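Local atomic coordinates of molinate hydrolase (Gulosibacter molinativorax, PDB entry 4UB9), a protein that hydrolyses the thiocarbamate pesticide molinate and binds zinc, consistent with a metal-dependent hydrolase of the amidohydrolase family. Residues Pro91-Gly96 / Asp400-Met405; Lys124-Ala129 / Glu149-Ala154; Val138-Asp143 / Gly165-Phe170. One frame throughout, in Å; residues are numbered along the deposited sequence.

Contact 1: residues Pro91-Gly96 / Asp400-Met405; sequences PGLVNG and DHFVWM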
# COMPACT_ATOMS: atom_id res chain seq x y z
N PRO A 91 11.65 40.78 -26.09
CA PRO A 91 12.92 40.17 -25.78
C PRO A 91 12.74 38.69 -25.79
O PRO A 91 11.63 38.20 -25.67
CB PRO A 91 13.22 40.66 -24.36
CG PRO A 91 12.18 41.68 -24.04
CD PRO A 91 11.03 41.39 -24.92
N GLY A 92 13.84 37.98 -25.90
CA GLY A 92 13.81 36.53 -25.66
C GLY A 92 13.09 36.23 -24.33
O GLY A 92 13.36 36.87 -23.29
N LEU A 93 12.14 35.31 -24.37
CA LEU A 93 11.37 34.99 -23.18
C LEU A 93 12.24 34.23 -22.18
O LEU A 93 13.22 33.55 -22.54
CB LEU A 93 10.09 34.23 -23.51
CG LEU A 93 9.17 34.96 -24.50
CD1 LEU A 93 7.93 34.15 -24.80
CD2 LEU A 93 8.77 36.33 -24.00
N VAL A 94 11.84 34.34 -20.91
CA VAL A 94 12.63 33.83 -19.78
C VAL A 94 11.76 33.16 -18.76
O VAL A 94 10.76 33.72 -18.29
CB VAL A 94 13.39 34.98 -19.08
CG1 VAL A 94 14.26 34.44 -17.95
CG2 VAL A 94 14.27 35.74 -20.08
N ASN A 95 12.14 31.94 -18.42
CA ASN A 95 11.38 31.15 -17.45
C ASN A 95 12.20 31.02 -16.18
O ASN A 95 13.27 30.42 -16.19
CB ASN A 95 11.04 29.75 -17.99
CG ASN A 95 9.95 29.06 -17.19
OD1 ASN A 95 9.90 29.13 -15.94
ND2 ASN A 95 9.06 28.36 -17.90
N GLY A 96 11.63 31.49 -15.08
CA GLY A 96 12.33 31.51 -13.79
C GLY A 96 12.38 30.22 -12.99
O GLY A 96 13.04 30.14 -11.96
N ASP A 400 3.90 26.24 -20.90
CA ASP A 400 3.66 26.57 -19.51
C ASP A 400 3.75 28.10 -19.21
O ASP A 400 2.97 28.62 -18.44
CB ASP A 400 4.68 25.86 -18.65
CG ASP A 400 6.15 26.19 -19.06
OD1 ASP A 400 6.53 26.03 -20.26
OD2 ASP A 400 6.94 26.61 -18.18
N HIS A 401 4.69 28.78 -19.85
CA HIS A 401 4.81 30.22 -19.73
C HIS A 401 3.59 30.99 -20.30
O HIS A 401 3.14 31.98 -19.68
CB HIS A 401 6.13 30.75 -20.29
CG HIS A 401 6.34 30.46 -21.73
ND1 HIS A 401 6.18 29.21 -22.29
CD2 HIS A 401 6.83 31.24 -22.73
CE1 HIS A 401 6.50 29.25 -23.57
NE2 HIS A 401 6.90 30.47 -23.86
N PHE A 402 3.08 30.55 -21.45
CA PHE A 402 1.87 31.15 -22.03
C PHE A 402 0.69 30.99 -21.09
O PHE A 402 -0.01 31.92 -20.77
CB PHE A 402 1.48 30.53 -23.38
CG PHE A 402 2.57 30.58 -24.44
CD1 PHE A 402 3.28 31.74 -24.70
CD2 PHE A 402 2.85 29.45 -25.20
CE1 PHE A 402 4.29 31.75 -25.66
CE2 PHE A 402 3.83 29.48 -26.19
CZ PHE A 402 4.57 30.63 -26.40
N VAL A 403 0.56 29.82 -20.54
CA VAL A 403 -0.50 29.54 -19.58
C VAL A 403 -0.38 30.39 -18.32
O VAL A 403 -1.39 30.83 -17.73
CB VAL A 403 -0.53 28.04 -19.21
CG1 VAL A 403 -1.57 27.75 -18.13
CG2 VAL A 403 -0.82 27.22 -20.46
N TRP A 404 0.84 30.56 -17.85
CA TRP A 404 1.11 31.36 -16.62
C TRP A 404 0.59 32.80 -16.79
O TRP A 404 -0.16 33.33 -15.98
CB TRP A 404 2.62 31.38 -16.34
CG TRP A 404 3.04 31.98 -15.02
CD1 TRP A 404 3.38 31.31 -13.89
CD2 TRP A 404 3.20 33.37 -14.73
NE1 TRP A 404 3.76 32.19 -12.91
CE2 TRP A 404 3.64 33.46 -13.40
CE3 TRP A 404 3.02 34.54 -15.48
CZ2 TRP A 404 3.90 34.68 -12.79
CZ3 TRP A 404 3.28 35.74 -14.88
CH2 TRP A 404 3.72 35.81 -13.54
N MET A 405 1.01 33.38 -17.90
CA MET A 405 0.61 34.74 -18.28
C MET A 405 -0.88 34.88 -18.40
O MET A 405 -1.50 35.75 -17.80
CB MET A 405 1.28 35.13 -19.57
CG MET A 405 2.72 35.57 -19.33
SD MET A 405 3.54 36.15 -20.81
CE MET A 405 5.27 36.07 -20.41
O HOH W 1 8.62 27.81 -20.63

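Contact 2: residues Lys124-Ala129 / Glu149-Ala154; sequences KVIEEA and EPVTIA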
# COMPACT_ATOMS: atom_id res chain seq x y z
N LYS A 124 21.22 14.50 -22.73
CA LYS A 124 20.45 14.71 -23.98
C LYS A 124 18.99 14.96 -23.72
O LYS A 124 18.35 15.70 -24.44
CB LYS A 124 20.58 13.52 -24.90
CG LYS A 124 21.94 13.45 -25.55
CD LYS A 124 22.07 12.27 -26.50
CE LYS A 124 23.43 12.34 -27.16
NZ LYS A 124 23.89 11.00 -27.59
N VAL A 125 18.47 14.33 -22.67
CA VAL A 125 17.10 14.60 -22.25
C VAL A 125 16.99 16.09 -21.89
O VAL A 125 16.01 16.77 -22.22
CB VAL A 125 16.71 13.77 -21.03
CG1 VAL A 125 15.36 14.21 -20.45
CG2 VAL A 125 16.67 12.31 -21.40
N ILE A 126 17.99 16.57 -21.18
CA ILE A 126 17.99 17.94 -20.71
C ILE A 126 18.09 18.89 -21.91
O ILE A 126 17.40 19.89 -21.99
CB ILE A 126 19.13 18.17 -19.71
CG1 ILE A 126 18.78 17.49 -18.39
CG2 ILE A 126 19.34 19.67 -19.46
CD1 ILE A 126 19.91 17.47 -17.39
N GLU A 127 18.97 18.57 -22.85
CA GLU A 127 19.09 19.38 -24.10
C GLU A 127 17.79 19.41 -24.88
O GLU A 127 17.31 20.48 -25.26
CB GLU A 127 20.23 18.91 -24.97
CG GLU A 127 21.58 19.23 -24.32
CD GLU A 127 22.76 18.47 -24.93
OE1 GLU A 127 22.56 17.76 -25.94
OE2 GLU A 127 23.88 18.61 -24.38
N GLU A 128 17.20 18.25 -25.07
CA GLU A 128 15.87 18.16 -25.72
C GLU A 128 14.84 19.09 -25.03
O GLU A 128 14.10 19.82 -25.69
CB GLU A 128 15.33 16.72 -25.70
CG GLU A 128 13.94 16.54 -26.29
CD GLU A 128 13.37 15.13 -26.14
OE1 GLU A 128 13.71 14.46 -25.14
OE2 GLU A 128 12.57 14.66 -27.00
N ALA A 129 14.82 19.06 -23.69
CA ALA A 129 13.86 19.88 -22.94
C ALA A 129 14.16 21.38 -23.12
O ALA A 129 13.24 22.20 -23.23
CB ALA A 129 13.86 19.53 -21.48
N GLU A 149 25.30 16.49 -12.34
CA GLU A 149 26.19 16.05 -13.40
C GLU A 149 25.62 16.32 -14.82
O GLU A 149 26.26 17.00 -15.61
CB GLU A 149 26.62 14.58 -13.19
CG GLU A 149 27.52 13.99 -14.28
CD GLU A 149 27.72 12.47 -14.15
OE1 GLU A 149 28.36 12.05 -13.16
OE2 GLU A 149 27.27 11.69 -15.01
N PRO A 150 24.43 15.80 -15.14
CA PRO A 150 23.97 15.97 -16.52
C PRO A 150 23.53 17.38 -16.84
O PRO A 150 23.66 17.79 -17.98
CB PRO A 150 22.77 15.03 -16.62
CG PRO A 150 22.37 14.73 -15.22
CD PRO A 150 23.61 14.84 -14.39
N VAL A 151 23.04 18.12 -15.86
CA VAL A 151 22.66 19.49 -16.13
C VAL A 151 23.89 20.36 -16.40
O VAL A 151 23.86 21.26 -17.22
CB VAL A 151 21.78 20.09 -15.03
CG1 VAL A 151 22.58 20.56 -13.84
CG2 VAL A 151 20.95 21.25 -15.59
N THR A 152 24.99 20.06 -15.72
CA THR A 152 26.27 20.73 -15.97
C THR A 152 26.76 20.45 -17.39
O THR A 152 27.04 21.36 -18.18
CB THR A 152 27.36 20.25 -14.99
OG1 THR A 152 26.97 20.58 -13.68
CG2 THR A 152 28.71 20.91 -15.27
N ILE A 153 26.82 19.17 -17.74
CA ILE A 153 27.19 18.75 -19.11
C ILE A 153 26.38 19.51 -20.18
O ILE A 153 26.91 19.99 -21.17
CB ILE A 153 26.99 17.25 -19.31
CG1 ILE A 153 28.06 16.51 -18.50
CG2 ILE A 153 27.11 16.88 -20.78
CD1 ILE A 153 27.86 15.01 -18.38
N ALA A 154 25.07 19.57 -19.95
CA ALA A 154 24.13 20.12 -20.93
C ALA A 154 24.26 21.63 -21.04
O ALA A 154 24.25 22.17 -22.14
CB ALA A 154 22.70 19.76 -20.57

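Contact 3: residues Val138-Asp143 / Gly165-Phe170; sequences VTTVFD and GARIFF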
# COMPACT_ATOMS: atom_id res chain seq x y z
N VAL A 138 11.42 30.71 -25.51
CA VAL A 138 12.14 30.91 -24.27
C VAL A 138 13.62 30.73 -24.58
O VAL A 138 14.06 29.63 -24.88
CB VAL A 138 11.69 29.94 -23.19
CG1 VAL A 138 12.54 30.11 -21.91
CG2 VAL A 138 10.23 30.15 -22.88
N THR A 139 14.37 31.81 -24.49
CA THR A 139 15.80 31.76 -24.81
C THR A 139 16.69 31.52 -23.57
O THR A 139 17.85 31.12 -23.70
CB THR A 139 16.24 33.05 -25.49
OG1 THR A 139 15.58 34.16 -24.86
CG2 THR A 139 15.88 33.01 -26.99
N THR A 140 16.14 31.77 -22.39
CA THR A 140 16.85 31.50 -21.12
C THR A 140 15.95 30.77 -20.12
O THR A 140 14.83 31.22 -19.84
CB THR A 140 17.38 32.78 -20.46
OG1 THR A 140 18.24 33.45 -21.38
CG2 THR A 140 18.17 32.46 -19.20
N VAL A 141 16.46 29.64 -19.61
CA VAL A 141 15.76 28.92 -18.56
C VAL A 141 16.58 28.82 -17.29
O VAL A 141 17.79 28.61 -17.31
CB VAL A 141 15.33 27.49 -18.98
CG1 VAL A 141 14.28 27.55 -20.07
CG2 VAL A 141 16.50 26.64 -19.40
N PHE A 142 15.88 28.92 -16.18
CA PHE A 142 16.46 28.75 -14.85
C PHE A 142 15.93 27.49 -14.26
O PHE A 142 14.73 27.39 -13.90
CB PHE A 142 16.13 29.95 -13.98
CG PHE A 142 16.83 31.18 -14.42
CD1 PHE A 142 18.11 31.45 -13.99
CD2 PHE A 142 16.23 32.05 -15.31
CE1 PHE A 142 18.79 32.61 -14.41
CE2 PHE A 142 16.90 33.18 -15.74
CZ PHE A 142 18.18 33.46 -15.28
N ASP A 143 16.81 26.51 -14.19
CA ASP A 143 16.50 25.18 -13.67
C ASP A 143 16.83 25.08 -12.17
O ASP A 143 17.96 25.18 -11.74
CB ASP A 143 17.23 24.10 -14.45
CG ASP A 143 16.89 22.69 -13.96
OD1 ASP A 143 16.92 22.43 -12.71
OD2 ASP A 143 16.63 21.81 -14.82
N GLY A 165 19.61 24.81 -27.94
CA GLY A 165 18.62 24.99 -26.88
C GLY A 165 18.64 26.33 -26.19
O GLY A 165 19.58 27.08 -26.32
N ALA A 166 17.63 26.59 -25.41
CA ALA A 166 17.65 27.71 -24.49
C ALA A 166 18.89 27.65 -23.63
O ALA A 166 19.36 26.55 -23.31
CB ALA A 166 16.41 27.72 -23.60
N ARG A 167 19.46 28.81 -23.27
CA ARG A 167 20.59 28.76 -22.37
C ARG A 167 20.07 28.45 -20.97
O ARG A 167 18.94 28.81 -20.57
CB ARG A 167 21.48 29.98 -22.41
CG ARG A 167 21.03 31.16 -21.62
CD ARG A 167 22.09 32.27 -21.66
NE ARG A 167 22.28 32.77 -23.01
CZ ARG A 167 21.38 33.45 -23.73
NH1 ARG A 167 20.20 33.80 -23.24
NH2 ARG A 167 21.69 33.82 -24.97
N ILE A 168 20.90 27.74 -20.26
CA ILE A 168 20.59 27.20 -18.96
C ILE A 168 21.44 27.79 -17.87
O ILE A 168 22.65 27.90 -17.98
CB ILE A 168 20.85 25.70 -18.93
CG1 ILE A 168 20.02 24.99 -19.97
CG2 ILE A 168 20.50 25.13 -17.55
CD1 ILE A 168 20.38 23.53 -20.12
N PHE A 169 20.77 28.12 -16.78
CA PHE A 169 21.41 28.34 -15.49
C PHE A 169 20.73 27.46 -14.45
O PHE A 169 19.52 27.31 -14.47
CB PHE A 169 21.33 29.80 -15.08
CG PHE A 169 21.98 30.70 -16.06
CD1 PHE A 169 23.37 30.71 -16.21
CD2 PHE A 169 21.20 31.54 -16.88
CE1 PHE A 169 23.99 31.54 -17.15
CE2 PHE A 169 21.81 32.34 -17.83
CZ PHE A 169 23.21 32.36 -17.96
N PHE A 170 21.52 26.90 -13.53
CA PHE A 170 20.97 25.93 -12.61
C PHE A 170 21.38 26.05 -11.14
O PHE A 170 22.40 26.62 -10.80
CB PHE A 170 21.24 24.54 -13.14
CG PHE A 170 22.67 24.21 -13.23
CD1 PHE A 170 23.40 23.92 -12.09
CD2 PHE A 170 23.30 24.13 -14.45
CE1 PHE A 170 24.74 23.58 -12.18
CE2 PHE A 170 24.63 23.79 -14.55
CZ PHE A 170 25.36 23.51 -13.43

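Contact 1: residues Pro91-Gly96 / Asp400-Met405
Polar contact comes first, at the Asn95 end. The amide of Asn95 and the carboxylate of Asp400 meet tip to tip, their planes only 21° apart. Asn95 ND2 gives a weak, bent hydrogen bond to Asp400 OD2 over 2.8 Å (130° at the hydrogen). A water reinforces this pair: it accepts from Asn95 ND2 at 2.8 Å and donates to Asp400 OD1, also at 2.8 Å. The buried carboxylate is gripped from further sides, since OD2 also bonds Thr372 OG1 and OD1 takes the backbone N of Gly398. The other end of the amide is fixed too, with Asn95 OD1 receiving the backbone N of Asn97.

In the TIM-barrel fold of the amidohydrolase family, this is where strand 88-95 meets the start of helix 400-410, and the two local axes cross almost at a right angle (89°).

Apolar contact lies two residues back, on the same side of the strand. Leu93 CD1 comes in at the edge of the His401 ring, 3.7 Å from His401 CD2, the two side chains crossing roughly perpendicularly. Leu93 CD1 also lies 4.4 Å from Phe402 CE1. His401 NE2 in turn sits 3.4 Å above the plane of the Phe402 ring, toward its rim, and hydrogen-bonds Gly136 O, which ties down the imidazole's rotation.

Contact 2: residues Lys124-Ala129 / Glu149-Ala154
Two helices of consecutive beta-alpha units in the TIM barrel, 122-135 and 148-159, lean against each other here, their local axes 8.8 Å apart at closest and inclined at 56°. No hydrogen bond crosses the interface, so the fit is one of shape.

The chief bump is Ile126, which points toward the other helix. With CG1 beside its own backbone N and the chain extended from there (chi2 171°), CD1 pushes into the hollow between Pro150 and Val151. It meets main chain as well as side chain: Ile126 CD1 is 3.7 Å from Pro150 C and 3.8 Å from Pro150 CB. The other branch, CG2, lies against the small methyl of Ala154, one turn further along helix 148-159. Ile126 CG2 and Ala154 CB are only 3.5 Å apart, a tight fit that suits an alanine.

Ala154 CB is a small bump in its own right, seated in the notch between Ile126 and the aliphatic part of Glu127, with Glu127 CG 3.9 Å from Ala154 CB. The extended Glu127 chain then runs on past Ala154 to a salt bridge between its OE2 and Arg157 NE, a turn beyond Ala154 on helix 148-159.

Where the two helices face a second subunit, Asp496 of that subunit forms a salt bridge with Lys124, and its Asn493 hydrogen-bonds Glu149 and packs on Pro150.

The terminal methyl of Ile126 ends against the backbone, Ile126 CD1 lying 3.5 Å from the N of Val151.

Contact 3: residues Val138-Asp143 / Gly165-Phe170
Strands 138-143 and 167-170 run side by side in parallel, the two ends of a beta-alpha-beta crossover whose helix is 148-159. Four backbone hydrogen bonds make the ladder. Arg167 N donates to Thr139 O at 2.8 Å, approaching 36° out of the carbonyl plane. The next three are straighter: Val141 N meets Arg167 O at 2.8 Å, almost along the C=O axis; Phe169 N reaches Val141 O at 3.1 Å; Asp143 N closes the series on Phe169 O at 2.8 Å.

Thr140, Arg167, Phe142 and Phe169 share one face of the sheet, where the side chain of Arg167 adds a fifth bond. Its bend at chi3 brings Arg167 NH1 to 2.7 Å from Thr140 OG1, which lies in the guanidinium plane. The buried cation has two carboxylate partners as well, Asp446 on NH1 and Glu470 on NH2. A leucine here would remove the guanidinium and would probably leave Thr140 OG1 without this donor and cost Asp446 and Glu470 their salt bridges to it. Asp143 is satisfied elsewhere: OD1 takes Trp145 N, and OD2 takes Asn146 ND2 and Leu100 N.

Beyond Arg167, Phe142 and Phe169 lie alongside each other, CE1 of Phe142 being 3.6 Å from CD2 of Phe169. Their rings are near parallel (29°) but slid apart, and overlap little. Phe142 also stacks on Tyr430, and Phe169 makes a cation-pi contact with Lys432.

The other face, with Val141, Ile168 and Phe170, is turned to the helices: Val141 meets Ala133 and Ile168 meets Ile126 on helix 122-135, while Phe170 packs on Leu148 and Thr152 of helix 148-159. On its other edge strand 138-143 pairs with strand 88-95.

Overall arrangement
Contact 3 is the common neighbour of the other two. Toward contact 1 the sheet simply continues: Leu93 O is 2.9 Å from Thr139 N and Asn95 O is 3.0 Å from Phe142 N, probable hydrogen bonds between adjacent parallel strands. Toward contact 2 the link is helix on sheet, with Val151 CG1 3.7 Å from Phe170 CD2. Contacts 1 and 2 do not touch, their centres lying about 20 Å apart. The zinc, held by His282 and His302, is not reached by any of them: the side chains of Asn95 and Asp143 stop about 13 and 12 Å from the metal, and contact 2 lies out among the helices, beside the second subunit.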